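Local structure of putative O-methyltransferase (Klebsiella pneumoniae subsp. pneumoniae, 3TFW) at residues 163-168 / 219-224; 169-174 / 188-193; 40-45 / 98-103; 90-95 / 118-123. The protein probably transfers a methyl group from S-adenosylmethionine to an oxygen of an acceptor that is not known. All coordinates share one frame; numbering follows the deposited sequence.

Interaction 1. Residues 163-168 / 219-224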
loop_
_atom_site.group_PDB
_atom_site.type_symbol
_atom_site.label_atom_id
_atom_site.label_comp_id
_atom_site.label_asym_id
_atom_site.label_seq_id
_atom_site.Cartn_x
_atom_site.Cartn_y
_atom_site.Cartn_z
ATOM N N GLY A 163 13.645 9.730 1.314
ATOM C CA GLY A 163 12.914 8.686 2.029
ATOM C C GLY A 163 11.542 9.096 2.545
ATOM O O GLY A 163 10.792 8.263 3.051
ATOM N N THR A 164 11.224 10.383 2.440
ATOM C CA THR A 164 9.888 10.887 2.744
ATOM C C THR A 164 8.898 10.177 1.835
ATOM O O THR A 164 9.180 9.937 0.665
ATOM C CB THR A 164 9.767 12.414 2.484
ATOM O OG1 THR A 164 10.495 13.151 3.484
ATOM C CG2 THR A 164 8.290 12.870 2.492
ATOM N N LEU A 165 7.753 9.833 2.398
ATOM C CA LEU A 165 6.683 9.229 1.633
ATOM C C LEU A 165 5.554 10.233 1.467
ATOM O O LEU A 165 5.072 10.807 2.451
ATOM C CB LEU A 165 6.193 7.967 2.346
ATOM C CG LEU A 165 5.302 7.014 1.552
ATOM C CD1 LEU A 165 6.074 6.378 0.391
ATOM C CD2 LEU A 165 4.801 5.941 2.501
ATOM N N ILE A 166 5.136 10.440 0.221
ATOM C CA ILE A 166 4.030 11.321 -0.093
ATOM C C ILE A 166 2.841 10.479 -0.579
ATOM O O ILE A 166 2.973 9.694 -1.521
ATOM C CB ILE A 166 4.434 12.349 -1.179
ATOM C CG1 ILE A 166 5.673 13.147 -0.727
ATOM C CG2 ILE A 166 3.257 13.286 -1.517
ATOM C CD1 ILE A 166 6.266 14.083 -1.790
ATOM N N ILE A 167 1.691 10.637 0.069
ATOM C CA ILE A 167 0.480 9.902 -0.330
ATOM C C ILE A 167 -0.555 10.880 -0.860
ATOM O O ILE A 167 -0.848 11.893 -0.200
ATOM C CB ILE A 167 -0.139 9.129 0.866
ATOM C CG1 ILE A 167 0.913 8.265 1.553
ATOM C CG2 ILE A 167 -1.351 8.299 0.417
ATOM C CD1 ILE A 167 0.672 8.106 3.045
ATOM N N GLY A 168 -1.106 10.589 -2.044
ATOM C CA GLY A 168 -2.191 11.391 -2.607
ATOM C C GLY A 168 -3.467 10.572 -2.720
ATOM O O GLY A 168 -3.526 9.640 -3.526
ATOM N N PHE A 219 -5.230 5.769 -5.001
ATOM C CA PHE A 219 -4.274 6.654 -4.355
ATOM C C PHE A 219 -2.885 6.551 -4.995
ATOM O O PHE A 219 -2.541 5.534 -5.593
ATOM C CB PHE A 219 -4.209 6.370 -2.847
ATOM C CG PHE A 219 -3.584 5.037 -2.484
ATOM C CD1 PHE A 219 -2.225 4.946 -2.179
ATOM C CD2 PHE A 219 -4.358 3.880 -2.413
ATOM C CE1 PHE A 219 -1.643 3.717 -1.838
ATOM C CE2 PHE A 219 -3.783 2.644 -2.070
ATOM C CZ PHE A 219 -2.439 2.559 -1.784
ATOM N N THR A 220 -2.104 7.615 -4.870
ATOM C CA THR A 220 -0.702 7.578 -5.279
ATOM C C THR A 220 0.201 7.430 -4.068
ATOM O O THR A 220 -0.155 7.824 -2.951
ATOM C CB THR A 220 -0.310 8.838 -6.067
ATOM O OG1 THR A 220 -0.483 10.002 -5.246
ATOM C CG2 THR A 220 -1.171 8.970 -7.302
ATOM N N LEU A 221 1.375 6.856 -4.304
ATOM C CA LEU A 221 2.380 6.684 -3.278
ATOM C C LEU A 221 3.699 7.027 -3.945
ATOM O O LEU A 221 4.015 6.459 -4.998
ATOM C CB LEU A 221 2.367 5.235 -2.821
ATOM C CG LEU A 221 2.915 4.816 -1.458
ATOM C CD1 LEU A 221 2.250 5.563 -0.321
ATOM C CD2 LEU A 221 2.659 3.313 -1.292
ATOM N N ALA A 222 4.448 7.972 -3.365
ATOM C CA ALA A 222 5.702 8.435 -3.975
ATOM C C ALA A 222 6.791 8.500 -2.910
ATOM O O ALA A 222 6.551 8.999 -1.806
ATOM C CB ALA A 222 5.514 9.812 -4.639
ATOM N N TRP A 223 7.959 7.961 -3.247
ATOM C CA TRP A 223 9.142 7.983 -2.391
ATOM C C TRP A 223 10.032 9.110 -2.906
ATOM O O TRP A 223 10.243 9.227 -4.114
ATOM C CB TRP A 223 9.855 6.618 -2.487
ATOM C CG TRP A 223 11.265 6.539 -1.936
ATOM C CD1 TRP A 223 12.415 6.987 -2.541
ATOM C CD2 TRP A 223 11.672 5.952 -0.693
ATOM N NE1 TRP A 223 13.503 6.722 -1.748
ATOM C CE2 TRP A 223 13.080 6.085 -0.610
ATOM C CE3 TRP A 223 10.986 5.329 0.360
ATOM C CZ2 TRP A 223 13.812 5.617 0.480
ATOM C CZ3 TRP A 223 11.716 4.865 1.447
ATOM C CH2 TRP A 223 13.114 5.017 1.500
ATOM N N VAL A 224 10.541 9.935 -1.991
ATOM C CA VAL A 224 11.418 11.042 -2.350
ATOM C C VAL A 224 12.867 10.542 -2.443
ATOM O O VAL A 224 13.409 9.976 -1.492
ATOM C CB VAL A 224 11.291 12.240 -1.371
ATOM C CG1 VAL A 224 12.272 13.361 -1.738
ATOM C CG2 VAL A 224 9.850 12.774 -1.365
HETATM O O HOH W 1 2.013 10.356 -4.074
#
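I166 and A222 pair through two backbone bonds at the heart of an antiparallel join between strands 165-169 and 217-224, the reversed strand of the class I methyltransferase sheet (order 3-2-1-4-5-7-6). I166 N to A222 O (2.9 Å, 175°) is nearly straight. In the next hydrogen-bonded pair, G168 with T220, G168 N to T220 O is 3.1 Å. On one face L221 CD1 touches both L165 CD2 (3.8 Å) and I167 CG1 (3.5 Å). L165 and L221 both carry CG anti to the backbone N (chi1 -166° and -158°), which turns their ends toward each other. On the other face I166 CD1 meets V224 CG2 at 3.8 Å, and a water links I166 O to T220 OG1. Helix 49-62 covers the leucine face through L55 and L58, and F54 of the second subunit packs on L221; helix 185-199 covers T220 and A222 through M197. At the end of the strand R60 of the second subunit makes a cation-pi contact with W223, while G163 CA lies over a face of that indole, 3.6 Å from the centre of its six-membered ring.

Interaction 2. Residues 169-174 / 188-193; sequences DNVVRD and QGVRQF
V171 and V190 are the points where the backbones come nearest, their CA atoms 6.0 Å apart, as the irregular segment 169-174 runs past residues 188-193 of helix 185-199. The helix keeps its own bonding, with F193 N to G189 O at 2.9 Å, whereas the loop turns on the positive phi values of N170, R173 and D174. V190 does most of the touching. Its two methyls diverge: CG1, anti to the backbone N (chi1 167°), enters the loop side and meets V171 CB at 3.8 Å and V171 O at 3.2 Å, and CG2 meets R173 CD at 4.0 Å, the arginine and valine side chains crossing at a slant. The two valine side chains cross at about a right angle. V171 O is thus buried against a methyl group and has no polar partner in the model. This loop leaves the C-terminal end of strand 165-169 in the Rossmann-like sheet and leads on to helix 185-199. In metal-dependent relatives such as catechol O-methyltransferase an Asp-Asn pair at this strand end binds the metal, and D169-N170 may correspond to it. R173 is bent at chi2 and chi3 (-52° and -54°), which folds its guanidinium back over the loop; NH1 donates to N170 O at 3.1 Å, and that oxygen lies in the guanidinium plane. One turn along the helix, F193 gives a looser apolar contact, its CE2 4.4 Å from V171 CG1; F193 also packs on L153 of helix 149-158. Across the subunit boundary, V172 packs on V15 of the second subunit and R191 on its Y18.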
loop_
_atom_site.group_PDB
_atom_site.type_symbol
_atom_site.label_atom_id
_atom_site.label_comp_id
_atom_site.label_asym_id
_atom_site.label_seq_id
_atom_site.Cartn_x
_atom_site.Cartn_y
_atom_site.Cartn_z
ATOM N N ASP A 169 -4.484 10.908 -1.928
ATOM C CA ASP A 169 -5.721 10.090 -1.899
ATOM C C ASP A 169 -6.758 10.612 -2.889
ATOM O O ASP A 169 -6.731 11.789 -3.290
ATOM C CB ASP A 169 -6.325 10.018 -0.483
ATOM C CG ASP A 169 -7.038 8.676 -0.184
ATOM O OD1 ASP A 169 -7.039 7.739 -1.019
ATOM O OD2 ASP A 169 -7.616 8.555 0.922
ATOM N N ASN A 170 -7.659 9.716 -3.303
ATOM C CA ASN A 170 -8.827 10.085 -4.103
ATOM C C ASN A 170 -8.490 10.645 -5.482
ATOM O O ASN A 170 -8.974 11.716 -5.869
ATOM C CB ASN A 170 -9.728 11.043 -3.301
ATOM C CG ASN A 170 -10.083 10.490 -1.933
ATOM O OD1 ASN A 170 -9.702 11.051 -0.907
ATOM N ND2 ASN A 170 -10.788 9.360 -1.911
ATOM N N VAL A 171 -7.674 9.908 -6.229
ATOM C CA VAL A 171 -7.182 10.373 -7.522
ATOM C C VAL A 171 -7.937 9.837 -8.747
ATOM O O VAL A 171 -7.712 10.310 -9.855
ATOM C CB VAL A 171 -5.651 10.106 -7.695
ATOM C CG1 VAL A 171 -4.852 10.974 -6.731
ATOM C CG2 VAL A 171 -5.313 8.616 -7.510
ATOM N N VAL A 172 -8.823 8.869 -8.547
ATOM C CA VAL A 172 -9.480 8.184 -9.669
ATOM C C VAL A 172 -10.684 8.959 -10.232
ATOM O O VAL A 172 -10.938 8.924 -11.438
ATOM C CB VAL A 172 -9.823 6.732 -9.279
ATOM C CG1 VAL A 172 -10.808 6.079 -10.262
ATOM C CG2 VAL A 172 -8.535 5.921 -9.174
ATOM N N ARG A 173 -11.405 9.666 -9.359
ATOM C CA ARG A 173 -12.535 10.537 -9.757
ATOM C C ARG A 173 -13.603 9.779 -10.556
ATOM O O ARG A 173 -14.090 10.280 -11.575
ATOM C CB ARG A 173 -12.053 11.758 -10.567
ATOM C CG ARG A 173 -10.743 12.421 -10.086
ATOM C CD ARG A 173 -10.771 12.769 -8.605
ATOM N NE ARG A 173 -11.923 13.597 -8.243
ATOM C CZ ARG A 173 -12.241 13.950 -6.996
ATOM N NH1 ARG A 173 -11.496 13.562 -5.967
ATOM N NH2 ARG A 173 -13.310 14.703 -6.780
ATOM N N ASP A 174 -13.944 8.581 -10.090
ATOM C CA ASP A 174 -14.912 7.694 -10.763
ATOM C C ASP A 174 -14.568 7.423 -12.244
ATOM O O ASP A 174 -15.452 7.272 -13.104
ATOM C CB ASP A 174 -16.345 8.236 -10.593
ATOM C CG ASP A 174 -17.404 7.186 -10.874
ATOM O OD1 ASP A 174 -17.335 6.091 -10.274
ATOM O OD2 ASP A 174 -18.303 7.463 -11.699
ATOM N N GLN A 188 -8.918 18.203 -13.498
ATOM C CA GLN A 188 -7.767 18.929 -14.029
ATOM C C GLN A 188 -6.606 18.934 -13.018
ATOM O O GLN A 188 -5.460 18.659 -13.382
ATOM C CB GLN A 188 -8.157 20.362 -14.397
ATOM C CG GLN A 188 -9.103 20.485 -15.597
ATOM C CD GLN A 188 -9.762 21.855 -15.680
ATOM O OE1 GLN A 188 -9.268 22.836 -15.110
ATOM N NE2 GLN A 188 -10.889 21.929 -16.387
ATOM N N GLY A 189 -6.919 19.240 -11.760
ATOM C CA GLY A 189 -5.916 19.288 -10.686
ATOM C C GLY A 189 -5.232 17.952 -10.439
ATOM O O GLY A 189 -4.003 17.887 -10.279
ATOM N N VAL A 190 -6.027 16.888 -10.393
ATOM C CA VAL A 190 -5.507 15.530 -10.200
ATOM C C VAL A 190 -4.602 15.096 -11.367
ATOM O O VAL A 190 -3.547 14.467 -11.151
ATOM C CB VAL A 190 -6.655 14.514 -9.939
ATOM C CG1 VAL A 190 -6.164 13.080 -10.046
ATOM C CG2 VAL A 190 -7.254 14.728 -8.544
ATOM N N ARG A 191 -4.993 15.439 -12.597
ATOM C CA ARG A 191 -4.186 15.083 -13.779
ATOM C C ARG A 191 -2.864 15.832 -13.810
ATOM O O ARG A 191 -1.820 15.236 -14.099
ATOM C CB ARG A 191 -4.969 15.300 -15.088
ATOM C CG ARG A 191 -6.144 14.360 -15.256
ATOM C CD ARG A 191 -6.930 14.649 -16.553
ATOM N NE ARG A 191 -6.053 14.707 -17.721
ATOM C CZ ARG A 191 -5.685 13.658 -18.453
ATOM N NH1 ARG A 191 -6.113 12.437 -18.162
ATOM N NH2 ARG A 191 -4.874 13.836 -19.484
ATOM N N GLN A 192 -2.907 17.122 -13.470
ATOM C CA GLN A 192 -1.706 17.948 -13.335
ATOM C C GLN A 192 -0.763 17.371 -12.272
ATOM O O GLN A 192 0.446 17.313 -12.477
ATOM C CB GLN A 192 -2.077 19.361 -12.896
ATOM C CG GLN A 192 -2.342 20.384 -13.975
ATOM C CD GLN A 192 -2.379 21.770 -13.374
ATOM O OE1 GLN A 192 -3.387 22.181 -12.794
ATOM N NE2 GLN A 192 -1.259 22.481 -13.459
ATOM N N PHE A 193 -1.344 16.999 -11.133
ATOM C CA PHE A 193 -0.667 16.351 -9.996
ATOM C C PHE A 193 0.061 15.057 -10.390
ATOM O O PHE A 193 1.261 14.904 -10.136
ATOM C CB PHE A 193 -1.737 16.080 -8.932
ATOM C CG PHE A 193 -1.256 15.353 -7.711
ATOM C CD1 PHE A 193 -0.540 16.017 -6.721
ATOM C CD2 PHE A 193 -1.590 14.015 -7.517
ATOM C CE1 PHE A 193 -0.125 15.344 -5.562
ATOM C CE2 PHE A 193 -1.189 13.336 -6.360
ATOM C CZ PHE A 193 -0.451 14.012 -5.381
#

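Interaction 3. Residues 40-45 / 98-103; sequences AGLPAH and AHHAQV
A Schellman motif closing helix 28-39 brings A40 and L42 onto H99, H100 and V103, in the first turns of helix 98-110. That helix is the crossover of the beta-alpha-beta unit between strands 90-95 and 117-121 of the Rossmann-like methyltransferase fold, and the contact joins the end of helix 28-39 and the loop after it to this helix. G41, with positive phi, turns the chain out of helix 28-39, and L42 and P43 follow in polyproline-like conformation along the side of H100. A40 CB and V103 CG2 are packed tightly, 3.5 Å apart, closer than usual for two carbons. L42 splits its methyls: CD1 reaches tip to tip toward V103 CG1 (4.1 Å), while CD2 comes to 3.5 Å from H100 CD2, the two side chains sliding past each other in opposite directions. P43 crosses H100 at about a right angle, placing its CD 3.8 Å from H100 NE2. H100 itself is steadied by D97, which accepts a bond from its backbone N, and by packing on L73 and on E95. K214 ties the loop further by bonding to A44 O. The polar tie between the segments is at the exposed margin. H99 carries CG anti to the backbone N (chi1 179°), which swings the imidazole across to the end of helix 28-39; its ring edge faces the carbonyl of A40. Since a carbonyl can only accept, NE2 is the donor to A40 O at 3.0 Å, almost straight at 175°, with the oxygen 1° out of the ring plane.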
loop_
_atom_site.group_PDB
_atom_site.type_symbol
_atom_site.label_atom_id
_atom_site.label_comp_id
_atom_site.label_asym_id
_atom_site.label_seq_id
_atom_site.Cartn_x
_atom_site.Cartn_y
_atom_site.Cartn_z
ATOM N N ALA A 40 -22.326 15.973 13.231
ATOM C CA ALA A 40 -22.029 17.333 12.782
ATOM C C ALA A 40 -22.400 17.598 11.323
ATOM O O ALA A 40 -22.260 18.719 10.843
ATOM C CB ALA A 40 -20.552 17.678 13.035
ATOM N N GLY A 41 -22.858 16.572 10.611
ATOM C CA GLY A 41 -23.290 16.756 9.220
ATOM C C GLY A 41 -22.161 16.952 8.215
ATOM O O GLY A 41 -22.365 17.539 7.144
ATOM N N LEU A 42 -20.970 16.466 8.554
ATOM C CA LEU A 42 -19.816 16.578 7.664
ATOM C C LEU A 42 -20.030 15.727 6.412
ATOM O O LEU A 42 -20.707 14.701 6.488
ATOM C CB LEU A 42 -18.547 16.099 8.367
ATOM C CG LEU A 42 -18.020 16.820 9.608
ATOM C CD1 LEU A 42 -16.583 16.395 9.884
ATOM C CD2 LEU A 42 -18.113 18.325 9.455
ATOM N N PRO A 43 -19.444 16.136 5.266
ATOM C CA PRO A 43 -19.410 15.180 4.151
ATOM C C PRO A 43 -18.715 13.896 4.601
ATOM O O PRO A 43 -17.709 13.955 5.332
ATOM C CB PRO A 43 -18.570 15.897 3.082
ATOM C CG PRO A 43 -18.564 17.336 3.466
ATOM C CD PRO A 43 -18.717 17.381 4.959
ATOM N N ALA A 44 -19.260 12.747 4.198
ATOM C CA ALA A 44 -18.735 11.459 4.613
ATOM C C ALA A 44 -17.559 11.077 3.721
ATOM O O ALA A 44 -17.682 10.233 2.828
ATOM C CB ALA A 44 -19.827 10.392 4.587
ATOM N N HIS A 45 -16.428 11.739 3.953
ATOM C CA HIS A 45 -15.218 11.519 3.165
ATOM C C HIS A 45 -14.162 10.789 3.994
ATOM O O HIS A 45 -12.989 10.740 3.613
ATOM C CB HIS A 45 -14.640 12.848 2.658
ATOM C CG HIS A 45 -15.459 13.511 1.597
ATOM N ND1 HIS A 45 -16.008 12.823 0.534
ATOM C CD2 HIS A 45 -15.783 14.814 1.409
ATOM C CE1 HIS A 45 -16.655 13.670 -0.248
ATOM N NE2 HIS A 45 -16.532 14.883 0.259
ATOM N N ALA A 98 -14.123 26.151 8.953
ATOM C CA ALA A 98 -14.187 26.451 10.386
ATOM C C ALA A 98 -14.989 25.405 11.167
ATOM O O ALA A 98 -14.590 24.985 12.253
ATOM C CB ALA A 98 -14.741 27.859 10.620
ATOM N N HIS A 99 -16.104 24.965 10.591
ATOM C CA HIS A 99 -16.931 23.928 11.201
ATOM C C HIS A 99 -16.216 22.565 11.241
ATOM O O HIS A 99 -16.287 21.870 12.251
ATOM C CB HIS A 99 -18.289 23.822 10.497
ATOM C CG HIS A 99 -19.177 22.751 11.052
ATOM N ND1 HIS A 99 -19.416 22.607 12.404
ATOM C CD2 HIS A 99 -19.894 21.779 10.439
ATOM C CE1 HIS A 99 -20.230 21.585 12.598
ATOM N NE2 HIS A 99 -20.539 21.070 11.421
ATOM N N HIS A 100 -15.523 22.190 10.167
ATOM C CA HIS A 100 -14.718 20.965 10.201
ATOM C C HIS A 100 -13.623 21.077 11.264
ATOM O O HIS A 100 -13.401 20.142 12.016
ATOM C CB HIS A 100 -14.096 20.637 8.838
ATOM C CG HIS A 100 -15.093 20.420 7.740
ATOM N ND1 HIS A 100 -14.754 19.836 6.539
ATOM C CD2 HIS A 100 -16.410 20.724 7.648
ATOM C CE1 HIS A 100 -15.820 19.780 5.760
ATOM N NE2 HIS A 100 -16.837 20.316 6.406
ATOM N N ALA A 101 -12.945 22.219 11.323
ATOM C CA ALA A 101 -11.868 22.396 12.308
ATOM C C ALA A 101 -12.385 22.227 13.736
ATOM O O ALA A 101 -11.736 21.583 14.554
ATOM C CB ALA A 101 -11.180 23.736 12.143
ATOM N N GLN A 102 -13.566 22.783 14.012
ATOM C CA GLN A 102 -14.211 22.656 15.323
ATOM C C GLN A 102 -14.469 21.195 15.690
ATOM O O GLN A 102 -14.142 20.744 16.784
ATOM C CB GLN A 102 -15.519 23.453 15.341
ATOM C CG GLN A 102 -16.285 23.360 16.656
ATOM C CD GLN A 102 -17.674 23.979 16.583
ATOM O OE1 GLN A 102 -18.315 24.006 15.523
ATOM N NE2 GLN A 102 -18.157 24.465 17.724
ATOM N N VAL A 103 -15.058 20.456 14.763
ATOM C CA VAL A 103 -15.340 19.038 14.979
ATOM C C VAL A 103 -14.047 18.240 15.161
ATOM O O VAL A 103 -13.933 17.407 16.067
ATOM C CB VAL A 103 -16.169 18.473 13.802
ATOM C CG1 VAL A 103 -16.356 16.958 13.924
ATOM C CG2 VAL A 103 -17.518 19.182 13.727
#

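Interaction 4. Residues 90-95 / 118-123; sequences QLLTLE and TLREGP
T93 and L119 lie next to each other on the more enclosed face of two parallel strands, where T93 CG2 meets L119 CD1 at 3.9 Å. L119 CD1 also reaches E95 CB at 4.0 Å, so one leucine branch spans two positions of the neighbouring strand. The opposite face, with T118 and R120 exposed, is more open to solvent, though its contacts to R120 are just as short. R120, extended from CG to NE, runs outward beside L94 with its CB 3.9 Å from L94 CD2. L92 CD1 rests on the aliphatic part of the same arginine, 3.9 Å from R120 CG, and T118 CG2 lies beside L92 CD1. Strands 90-95 and 117-121 are the ends of a beta-alpha-beta unit whose helix 98-110 covers the T93-L119 side; in the class I methyltransferase fold 117-121 is the outermost strand on this flank. Backbone bonds stitch them regularly at first: T118 N to L91 O at 2.8 Å, then R120 N to T93 O at 3.0 Å. The bond from E95 N to R120 O is longer, 3.3 Å. G122 N returns to E95 O at 2.9 Å, and the positive phi of G122 leads the chain to P123, the N-cap of helix 124-129. E95 bends at chi2 (53°), turning its carboxylate toward the connecting loops, where L73 N bonds to OE1 and D97 N to OE2. An acidic residue at this strand end commonly binds the ribose hydroxyls of S-adenosylmethionine in the family, and E95 may too. T93 OG1 is hydrogen-bonded to T72 OG1 and E69 OE1.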
loop_
_atom_site.group_PDB
_atom_site.type_symbol
_atom_site.label_atom_id
_atom_site.label_comp_id
_atom_site.label_asym_id
_atom_site.label_seq_id
_atom_site.Cartn_x
_atom_site.Cartn_y
_atom_site.Cartn_z
ATOM N N GLN A 90 5.232 14.824 15.940
ATOM C CA GLN A 90 4.292 15.893 15.632
ATOM C C GLN A 90 3.591 15.629 14.323
ATOM O O GLN A 90 4.220 15.191 13.362
ATOM C CB GLN A 90 5.005 17.226 15.507
ATOM C CG GLN A 90 5.616 17.717 16.789
ATOM C CD GLN A 90 6.516 18.898 16.568
ATOM O OE1 GLN A 90 7.666 18.753 16.145
ATOM N NE2 GLN A 90 6.010 20.079 16.869
ATOM N N LEU A 91 2.300 15.935 14.294
ATOM C CA LEU A 91 1.523 15.878 13.070
ATOM C C LEU A 91 0.869 17.239 12.865
ATOM O O LEU A 91 0.093 17.718 13.710
ATOM C CB LEU A 91 0.465 14.765 13.129
ATOM C CG LEU A 91 -0.230 14.413 11.804
ATOM C CD1 LEU A 91 -0.880 13.036 11.914
ATOM C CD2 LEU A 91 -1.270 15.465 11.400
ATOM N N LEU A 92 1.205 17.874 11.753
ATOM C CA LEU A 92 0.599 19.155 11.402
ATOM C C LEU A 92 -0.538 18.866 10.430
ATOM O O LEU A 92 -0.324 18.220 9.408
ATOM C CB LEU A 92 1.629 20.087 10.745
ATOM C CG LEU A 92 1.065 21.383 10.151
ATOM C CD1 LEU A 92 0.500 22.288 11.246
ATOM C CD2 LEU A 92 2.106 22.140 9.323
ATOM N N THR A 93 -1.747 19.313 10.754
ATOM C CA THR A 93 -2.877 19.055 9.865
ATOM C C THR A 93 -3.574 20.363 9.510
ATOM O O THR A 93 -3.758 21.240 10.359
ATOM C CB THR A 93 -3.862 17.973 10.410
ATOM O OG1 THR A 93 -4.871 17.682 9.422
ATOM C CG2 THR A 93 -4.536 18.431 11.700
ATOM N N LEU A 94 -3.941 20.490 8.240
ATOM C CA LEU A 94 -4.467 21.741 7.704
ATOM C C LEU A 94 -5.917 21.596 7.286
ATOM O O LEU A 94 -6.265 20.675 6.541
ATOM C CB LEU A 94 -3.622 22.187 6.502
ATOM C CG LEU A 94 -2.107 22.168 6.712
ATOM C CD1 LEU A 94 -1.371 22.615 5.413
ATOM C CD2 LEU A 94 -1.723 23.050 7.899
ATOM N N GLU A 95 -6.757 22.506 7.782
ATOM C CA GLU A 95 -8.185 22.494 7.495
ATOM C C GLU A 95 -8.676 23.913 7.240
ATOM O O GLU A 95 -8.451 24.810 8.059
ATOM C CB GLU A 95 -8.965 21.860 8.648
ATOM C CG GLU A 95 -10.503 21.807 8.421
ATOM C CD GLU A 95 -10.880 21.151 7.108
ATOM O OE1 GLU A 95 -10.470 19.995 6.886
ATOM O OE2 GLU A 95 -11.591 21.793 6.296
ATOM N N THR A 118 -0.970 19.339 15.729
ATOM C CA THR A 118 -1.209 20.764 15.604
ATOM C C THR A 118 -2.168 20.993 14.435
ATOM O O THR A 118 -1.882 20.613 13.289
ATOM C CB THR A 118 0.109 21.558 15.411
ATOM O OG1 THR A 118 0.952 21.374 16.560
ATOM C CG2 THR A 118 -0.174 23.053 15.245
ATOM N N LEU A 119 -3.320 21.580 14.750
ATOM C CA LEU A 119 -4.347 21.853 13.758
ATOM C C LEU A 119 -4.307 23.333 13.396
ATOM O O LEU A 119 -4.548 24.197 14.246
ATOM C CB LEU A 119 -5.728 21.433 14.293
ATOM C CG LEU A 119 -7.012 21.786 13.522
ATOM C CD1 LEU A 119 -6.888 21.481 12.049
ATOM C CD2 LEU A 119 -8.212 21.056 14.104
ATOM N N ARG A 120 -3.985 23.614 12.139
ATOM C CA ARG A 120 -3.945 24.988 11.637
ATOM C C ARG A 120 -5.104 25.237 10.691
ATOM O O ARG A 120 -5.147 24.702 9.582
ATOM C CB ARG A 120 -2.606 25.295 10.957
ATOM C CG ARG A 120 -1.469 25.541 11.948
ATOM C CD ARG A 120 -0.294 26.312 11.333
ATOM N NE ARG A 120 0.859 26.241 12.233
ATOM C CZ ARG A 120 2.027 26.849 12.047
ATOM N NH1 ARG A 120 2.242 27.606 10.981
ATOM N NH2 ARG A 120 2.988 26.705 12.950
ATOM N N GLU A 121 -6.047 26.050 11.162
ATOM C CA GLU A 121 -7.254 26.386 10.427
ATOM C C GLU A 121 -7.006 27.592 9.513
ATOM O O GLU A 121 -6.439 28.594 9.941
ATOM C CB GLU A 121 -8.393 26.667 11.412
ATOM C CG GLU A 121 -9.728 27.038 10.771
ATOM C CD GLU A 121 -10.765 27.480 11.793
ATOM O OE1 GLU A 121 -10.712 27.044 12.961
ATOM O OE2 GLU A 121 -11.645 28.272 11.423
ATOM N N GLY A 122 -7.477 27.495 8.275
ATOM C CA GLY A 122 -7.263 28.532 7.264
ATOM C C GLY A 122 -6.961 27.888 5.917
ATOM O O GLY A 122 -6.797 26.669 5.839
ATOM N N PRO A 123 -6.883 28.700 4.843
ATOM C CA PRO A 123 -6.486 28.186 3.531
ATOM C C PRO A 123 -5.191 27.393 3.640
ATOM O O PRO A 123 -4.211 27.903 4.187
ATOM C CB PRO A 123 -6.244 29.462 2.719
ATOM C CG PRO A 123 -7.172 30.448 3.307
ATOM C CD PRO A 123 -7.178 30.145 4.795
#

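In the fold
Interactions 1 and 4 are both strand pairings in the same sheet, their centres 19 Å apart: interaction 1 is antiparallel, buried and covered in part by the second subunit, whereas interaction 4 is parallel and has an exposed face on the outermost strand. Interaction 2 is nested in the chain loop closed by interaction 1 and touches it, F193 CE2 lying 3.6 Å from T220 OG1; between its segments it is held by methyl contacts rather than backbone bonds. Interaction 3 shares the beta-alpha-beta unit with interaction 4, which it touches through A101 and E121. It sits nearer the surface and mixes apolar contact with one histidine bond, on the opposite side of the chain's centre from interaction 1.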